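Local coordinates for CS6 fimbrial subunit B, CS6 fimbrial subunit A (PDB 4B9G), which probably serves as a structural and adhesive subunit of CS6, a fimbrial colonization factor of enterotoxigenic Escherichia coli, here complemented by a fused donor strand, at residues K53-P56 with T57-T61; A113-G117 with G118-N122. One frame throughout, in Å; residues are numbered along the deposited sequence.

Interaction 1 (K53-P56 with T57-T61)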
ATOM      1  N   LYS A  53      -9.764  -2.974  -3.462  1.00  6.15           N
ATOM      2  CA  LYS A  53      -8.866  -1.968  -3.985  1.00  6.03           C
ATOM      3  C   LYS A  53      -7.836  -1.643  -2.923  1.00  6.28           C
ATOM      4  O   LYS A  53      -8.195  -1.440  -1.760  1.00  6.12           O
ATOM      5  CB  LYS A  53      -9.592  -0.710  -4.378  1.00  7.85           C
ATOM      6  CG  LYS A  53      -8.841   0.414  -4.908  1.00  8.83           C
ATOM      7  CD  LYS A  53      -9.652   1.603  -5.277  1.00 14.51           C
ATOM      8  CE  LYS A  53      -8.938   2.678  -5.911  1.00 26.09           C
ATOM      9  NZ  LYS A  53      -9.869   3.803  -6.134  1.00 31.04           N
ATOM     10  N   ILE A  54      -6.572  -1.574  -3.328  1.00  5.15           N
ATOM     11  CA  ILE A  54      -5.490  -1.215  -2.411  1.00  5.48           C
ATOM     12  C   ILE A  54      -4.485  -0.363  -3.184  1.00  5.42           C
ATOM     13  O   ILE A  54      -3.805  -0.860  -4.083  1.00  6.26           O
ATOM     14  CB  ILE A  54      -4.876  -2.476  -1.738  1.00  5.59           C
ATOM     15  CG1 ILE A  54      -3.707  -2.073  -0.853  1.00  5.76           C
ATOM     16  CG2 ILE A  54      -4.480  -3.565  -2.749  1.00  6.53           C
ATOM     17  CD1 ILE A  54      -3.195  -3.188   0.016  1.00  7.12           C
ATOM     18  N   VAL A  55      -4.401   0.904  -2.907  1.00  6.30           N
ATOM     19  CA  VAL A  55      -3.692   1.905  -3.633  1.00  6.86           C
ATOM     20  C   VAL A  55      -3.172   3.024  -2.716  1.00  7.33           C
ATOM     21  O   VAL A  55      -3.904   3.475  -1.860  1.00  8.12           O
ATOM     22  CB  VAL A  55      -4.566   2.449  -4.807  1.00 10.75           C
ATOM     23  CG1 VAL A  55      -5.666   3.187  -4.293  1.00 12.69           C
ATOM     24  CG2 VAL A  55      -3.842   3.320  -5.682  1.00 14.40           C
ATOM     25  N   PRO A  56      -1.892   3.434  -2.873  1.00  6.85           N
ATOM     26  CA  PRO A  56      -1.470   4.583  -2.065  1.00  8.32           C
ATOM     27  C   PRO A  56      -2.374   5.776  -2.311  1.00  9.31           C
ATOM     28  O   PRO A  56      -2.804   6.030  -3.437  1.00 11.11           O
ATOM     29  CB  PRO A  56      -0.051   4.847  -2.578  1.00  7.62           C
ATOM     30  CG  PRO A  56       0.400   3.490  -3.131  1.00  8.66           C
ATOM     31  CD  PRO A  56      -0.827   2.939  -3.763  1.00  7.50           C
ATOM     32  N   THR A  57      -2.635   6.531  -1.295  1.00 11.98           N
ATOM     33  CA  THR A  57      -3.301   7.775  -1.365  1.00 16.35           C
ATOM     34  C   THR A  57      -2.513   8.753  -2.203  1.00 16.81           C
ATOM     35  O   THR A  57      -1.297   8.771  -2.222  1.00 20.13           O
ATOM     36  CB  THR A  57      -3.630   8.176   0.044  1.00 18.02           C
ATOM     37  OG1 THR A  57      -4.179   6.993   0.693  1.00 19.72           O
ATOM     38  CG2 THR A  57      -4.601   9.186   0.046  1.00 21.99           C
ATOM     39  N   ASP A  58      -3.230   9.480  -3.008  1.00 19.72           N
ATOM     40  CA  ASP A  58      -2.560  10.485  -3.855  1.00 19.85           C
ATOM     41  C   ASP A  58      -1.505   9.934  -4.837  1.00 18.28           C
ATOM     42  O   ASP A  58      -0.488  10.584  -5.078  1.00 21.76           O
ATOM     43  CB  ASP A  58      -1.922  11.589  -2.988  1.00 21.43           C
ATOM     44  CG  ASP A  58      -2.917  12.241  -2.032  1.00 28.39           C
ATOM     45  OD1 ASP A  58      -4.121  12.298  -2.365  1.00 32.21           O
ATOM     46  OD2 ASP A  58      -2.491  12.704  -0.949  1.00 32.56           O
ATOM     47  N   SER A  59      -1.763   8.769  -5.422  1.00 18.30           N
ATOM     48  CA  SER A  59      -0.826   8.116  -6.330  1.00 14.95           C
ATOM     49  C   SER A  59      -0.768   8.788  -7.702  1.00 15.18           C
ATOM     50  O   SER A  59      -1.707   9.480  -8.118  1.00 22.31           O
ATOM     51  CB  SER A  59      -1.228   6.648  -6.486  1.00 14.31           C
ATOM     52  OG  SER A  59      -2.512   6.514  -7.064  1.00 17.07           O
ATOM     53  N   LEU A  60       0.306   8.555  -8.425  1.00 16.18           N
ATOM     54  CA  LEU A  60       0.522   8.942  -9.782  1.00 15.64           C
ATOM     55  C   LEU A  60       0.898   7.744 -10.637  1.00 15.35           C
ATOM     56  O   LEU A  60       1.553   6.828 -10.155  1.00 16.59           O
ATOM     57  CB  LEU A  60       1.583  10.034  -9.868  1.00 23.02           C
ATOM     58  CG  LEU A  60       1.520  11.255  -8.950  1.00 28.12           C
ATOM     59  CD1 LEU A  60       2.842  11.971  -8.881  1.00 31.30           C
ATOM     60  CD2 LEU A  60       0.455  12.183  -9.427  1.00 30.27           C
ATOM     61  N   THR A  61       0.462   7.727 -11.894  1.00 16.08           N
ATOM     62  CA  THR A  61       0.736   6.591 -12.755  1.00 16.30           C
ATOM     63  C   THR A  61       2.112   6.705 -13.379  1.00 17.90           C
ATOM     64  O   THR A  61       2.449   7.724 -13.980  1.00 22.11           O
ATOM     65  CB  THR A  61      -0.299   6.494 -13.874  1.00 18.26           C
ATOM     66  OG1 THR A  61      -1.612   6.561 -13.305  1.00 19.54           O
ATOM     67  CG2 THR A  61      -0.131   5.197 -14.658  1.00 19.28           C
TER
HETATM   68  O   HOH W   1      -4.773   6.753  -5.636  1.00 19.10           O

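Interaction 2 (A113-G117 with G118-N122)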
ATOM      1  N   ALA A 113       4.795  -2.857   0.128  1.00  5.00           N
ATOM      2  CA  ALA A 113       5.161  -1.583  -0.489  1.00  4.93           C
ATOM      3  C   ALA A 113       6.604  -1.670  -0.951  1.00  5.06           C
ATOM      4  O   ALA A 113       7.506  -1.865  -0.125  1.00  6.65           O
ATOM      5  CB  ALA A 113       5.000  -0.453   0.536  1.00  5.37           C
ATOM      6  N   ILE A 114       6.817  -1.550  -2.254  1.00  5.27           N
ATOM      7  CA  ILE A 114       8.113  -1.799  -2.883  1.00  5.85           C
ATOM      8  C   ILE A 114       8.753  -0.488  -3.358  1.00  5.78           C
ATOM      9  O   ILE A 114       8.179   0.227  -4.184  1.00  6.32           O
ATOM     10  CB  ILE A 114       7.961  -2.755  -4.088  1.00  7.13           C
ATOM     11  CG1 ILE A 114       7.269  -4.058  -3.654  1.00  8.78           C
ATOM     12  CG2 ILE A 114       9.311  -3.013  -4.740  1.00  8.25           C
ATOM     13  CD1 ILE A 114       7.966  -4.775  -2.534  1.00 10.74           C
ATOM     14  N   TYR A 115       9.932  -0.184  -2.821  1.00  6.13           N
ATOM     15  CA  TYR A 115      10.660   1.046  -3.134  1.00  6.23           C
ATOM     16  C   TYR A 115      11.091   1.089  -4.593  1.00  6.89           C
ATOM     17  O   TYR A 115      11.687   0.126  -5.113  1.00  8.16           O
ATOM     18  CB  TYR A 115      11.885   1.122  -2.221  1.00  7.24           C
ATOM     19  CG  TYR A 115      12.723   2.358  -2.410  1.00  7.44           C
ATOM     20  CD1 TYR A 115      12.394   3.566  -1.791  1.00  8.81           C
ATOM     21  CD2 TYR A 115      13.856   2.336  -3.218  1.00 14.41           C
ATOM     22  CE1 TYR A 115      13.159   4.704  -1.968  1.00 10.37           C
ATOM     23  CE2 TYR A 115      14.644   3.486  -3.393  1.00 14.89           C
ATOM     24  CZ  TYR A 115      14.290   4.665  -2.753  1.00 10.07           C
ATOM     25  OH  TYR A 115      15.040   5.796  -2.951  1.00 11.55           O
ATOM     26  N   THR A 116      10.838   2.228  -5.235  1.00  7.09           N
ATOM     27  CA  THR A 116      11.196   2.413  -6.642  1.00  9.35           C
ATOM     28  C   THR A 116      12.089   3.615  -6.917  1.00 11.88           C
ATOM     29  O   THR A 116      12.487   3.824  -8.059  1.00 17.17           O
ATOM     30  CB  THR A 116       9.963   2.609  -7.523  1.00 12.45           C
ATOM     31  OG1 THR A 116       9.262   3.791  -7.114  1.00 15.34           O
ATOM     32  CG2 THR A 116       9.072   1.459  -7.441  1.00 13.55           C
ATOM     33  N   GLY A 117      12.387   4.413  -5.897  1.00 12.61           N
ATOM     34  CA  GLY A 117      13.179   5.628  -6.076  1.00 13.92           C
ATOM     35  C   GLY A 117      12.680   6.717  -5.150  1.00 10.13           C
ATOM     36  O   GLY A 117      11.879   6.440  -4.271  1.00  9.55           O
ATOM     37  N   GLY A 118      13.121   7.954  -5.335  1.00 12.10           N
ATOM     38  CA  GLY A 118      12.657   9.014  -4.469  1.00 10.59           C
ATOM     39  C   GLY A 118      13.409  10.302  -4.676  1.00 10.73           C
ATOM     40  O   GLY A 118      14.154  10.461  -5.632  1.00 14.98           O
ATOM     41  N   GLU A 119      13.168  11.231  -3.758  1.00 10.28           N
ATOM     42  CA  GLU A 119      13.780  12.545  -3.737  1.00 11.09           C
ATOM     43  C   GLU A 119      14.573  12.678  -2.436  1.00 10.77           C
ATOM     44  O   GLU A 119      14.034  12.540  -1.327  1.00  8.98           O
ATOM     45  CB  GLU A 119      12.701  13.632  -3.819  1.00 13.53           C
ATOM     46  CG  GLU A 119      11.846  13.580  -5.076  1.00 21.59           C
ATOM     47  CD  GLU A 119      12.647  13.794  -6.353  1.00 31.84           C
ATOM     48  OE1 GLU A 119      13.643  14.555  -6.319  1.00 34.73           O
ATOM     49  OE2 GLU A 119      12.272  13.208  -7.396  1.00 34.96           O
ATOM     50  N   TYR A 120      15.860  12.948  -2.582  1.00 11.72           N
ATOM     51  CA  TYR A 120      16.758  13.078  -1.462  1.00 11.43           C
ATOM     52  C   TYR A 120      17.969  13.894  -1.881  1.00 12.31           C
ATOM     53  O   TYR A 120      18.320  13.943  -3.063  1.00 13.07           O
ATOM     54  CB  TYR A 120      17.205  11.697  -0.981  1.00 14.33           C
ATOM     55  CG  TYR A 120      17.538  10.726  -2.092  1.00 12.96           C
ATOM     56  CD1 TYR A 120      18.811  10.660  -2.649  1.00 17.01           C
ATOM     57  CD2 TYR A 120      16.562   9.875  -2.586  1.00 13.60           C
ATOM     58  CE1 TYR A 120      19.092   9.756  -3.661  1.00 19.58           C
ATOM     59  CE2 TYR A 120      16.833   8.978  -3.584  1.00 15.98           C
ATOM     60  CZ  TYR A 120      18.091   8.918  -4.126  1.00 18.79           C
ATOM     61  OH  TYR A 120      18.351   8.012  -5.133  1.00 22.31           O
ATOM     62  N   PRO A 121      18.620  14.546  -0.909  1.00 14.09           N
ATOM     63  CA  PRO A 121      19.828  15.298  -1.256  1.00 15.72           C
ATOM     64  C   PRO A 121      20.976  14.346  -1.562  1.00 14.99           C
ATOM     65  O   PRO A 121      20.881  13.129  -1.427  1.00 17.26           O
ATOM     66  CB  PRO A 121      20.104  16.129  -0.002  1.00 19.37           C
ATOM     67  CG  PRO A 121      19.459  15.395   1.095  1.00 17.25           C
ATOM     68  CD  PRO A 121      18.265  14.681   0.511  1.00 14.52           C
ATOM     69  N   ASN A 122      22.091  14.912  -1.985  1.00 17.68           N
ATOM     70  CA  ASN A 122      23.235  14.096  -2.392  1.00 18.83           C
ATOM     71  C   ASN A 122      23.762  13.157  -1.317  1.00 18.67           C
ATOM     72  O   ASN A 122      24.350  12.123  -1.630  1.00 23.89           O
ATOM     73  CB  ASN A 122      24.363  14.988  -2.875  1.00 21.70           C
ATOM     74  CG  ASN A 122      24.071  15.600  -4.224  1.00 20.86           C
ATOM     75  OD1 ASN A 122      23.127  15.212  -4.918  1.00 23.06           O
ATOM     76  ND2 ASN A 122      24.888  16.565  -4.615  1.00 23.86           N
TER
HETATM   77  O   HOH W   2      17.085   5.453  -4.615  1.00 24.14           O

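Interaction 1 (K53-P56 with T57-T61)
Pro56 to Ser59 form a type II beta turn, in which Asp58 takes the positive phi of 60° at the third position. The turn follows strand 51-56 and leads into strand 60-62. It lies in the CssB part of the engineered fusion. The side chain of Ser59 points back at the incoming strand, and its CB rests 3.5 Å from Pro56 O. With chi1 at 62°, Ser59 OG sits between its own backbone N and carbonyl carbon. From there it reaches Val55 CG2 at 3.7 Å, a plain van der Waals contact. One water bridges the two ends of the turn. It donates to Pro56 O at 3.0 Å and to Ser59 OG at 2.7 Å. Thr57 turns its side chain away, and its OG1 hydrogen-bonds Thr135 OG1 on strand 128-142, while the Pro56 ring packs on Tyr82 and Ile84. Ser59 OG is also hydrogen-bonded to Gln66 OE1 on strand 65-72. That amide oxygen can only accept, and the water already donates to the hydroxyl, so the Ser59 proton probably goes to Gln66. The water thus spends both its hydrogens on joining the ends of the turn, with hydrocarbon contact at Val55 beside it.

Interaction 2 (A113-G117 with G118-N122)
The Tyr115 ring carries the backbone of Gly117 on one face, with Gly117 N 3.5 Å above the ring plane and displaced toward the rim. At its edge, in the plane, lies a water. The planes of the Tyr115 and Tyr120 rings are inclined by about 31°. Tyr115 OH approaches the Tyr120 ring obliquely, 3.7 Å from Tyr120 CE2. The two rings do not stack. Tyr115 CG is anti to the backbone N (chi1 -179°), which lays the ring along the chain and over Gly117 N, with the hydroxyl reaching toward Gly118. Tyr115 OH ends 3.7 Å from Gly118 N, too long for a hydrogen bond. Tyr120 turns back toward the strand, and each hydroxyl hydrogen-bonds the water. The water is 2.7 Å from Tyr115 OH and 2.9 Å from Tyr120 OH. Gly117 has a phi of 144° and Gly118 is almost fully extended, backbone shapes natural to glycine. Tyr125 completes the cluster: its OH bonds Tyr115 OH, and its ring meets that of Tyr120. Pro32 and Leu34 pack on Tyr115. This tyrosine group belongs to the CssB part of the fusion. Tyr115 OH, at the end of a buried ring, has both a protein partner and a water, and that water links it to the exposed Tyr120.

How the interactions relate
Going from the N terminus, interaction 1 comes first and closes the turn from strand 51-56 into strand 60-62. Interaction 2 comes later, where strand 108-119 runs out into a loop. The two are in series and neither nest nor cross. Their centres are 16 Å apart, and their nearest atoms about 7 Å. Both reach the same mixed sheet, which the fused CssA donor strand 145-160 also joins. The 53-56 segment pairs with strand 128-142, and strand 60-62 with strand 65-72. Strand 108-119 pairs with strands 37-44 and 79-88. Strand 79-88 links the two regions: Tyr82 touches both Pro56 and Ala113.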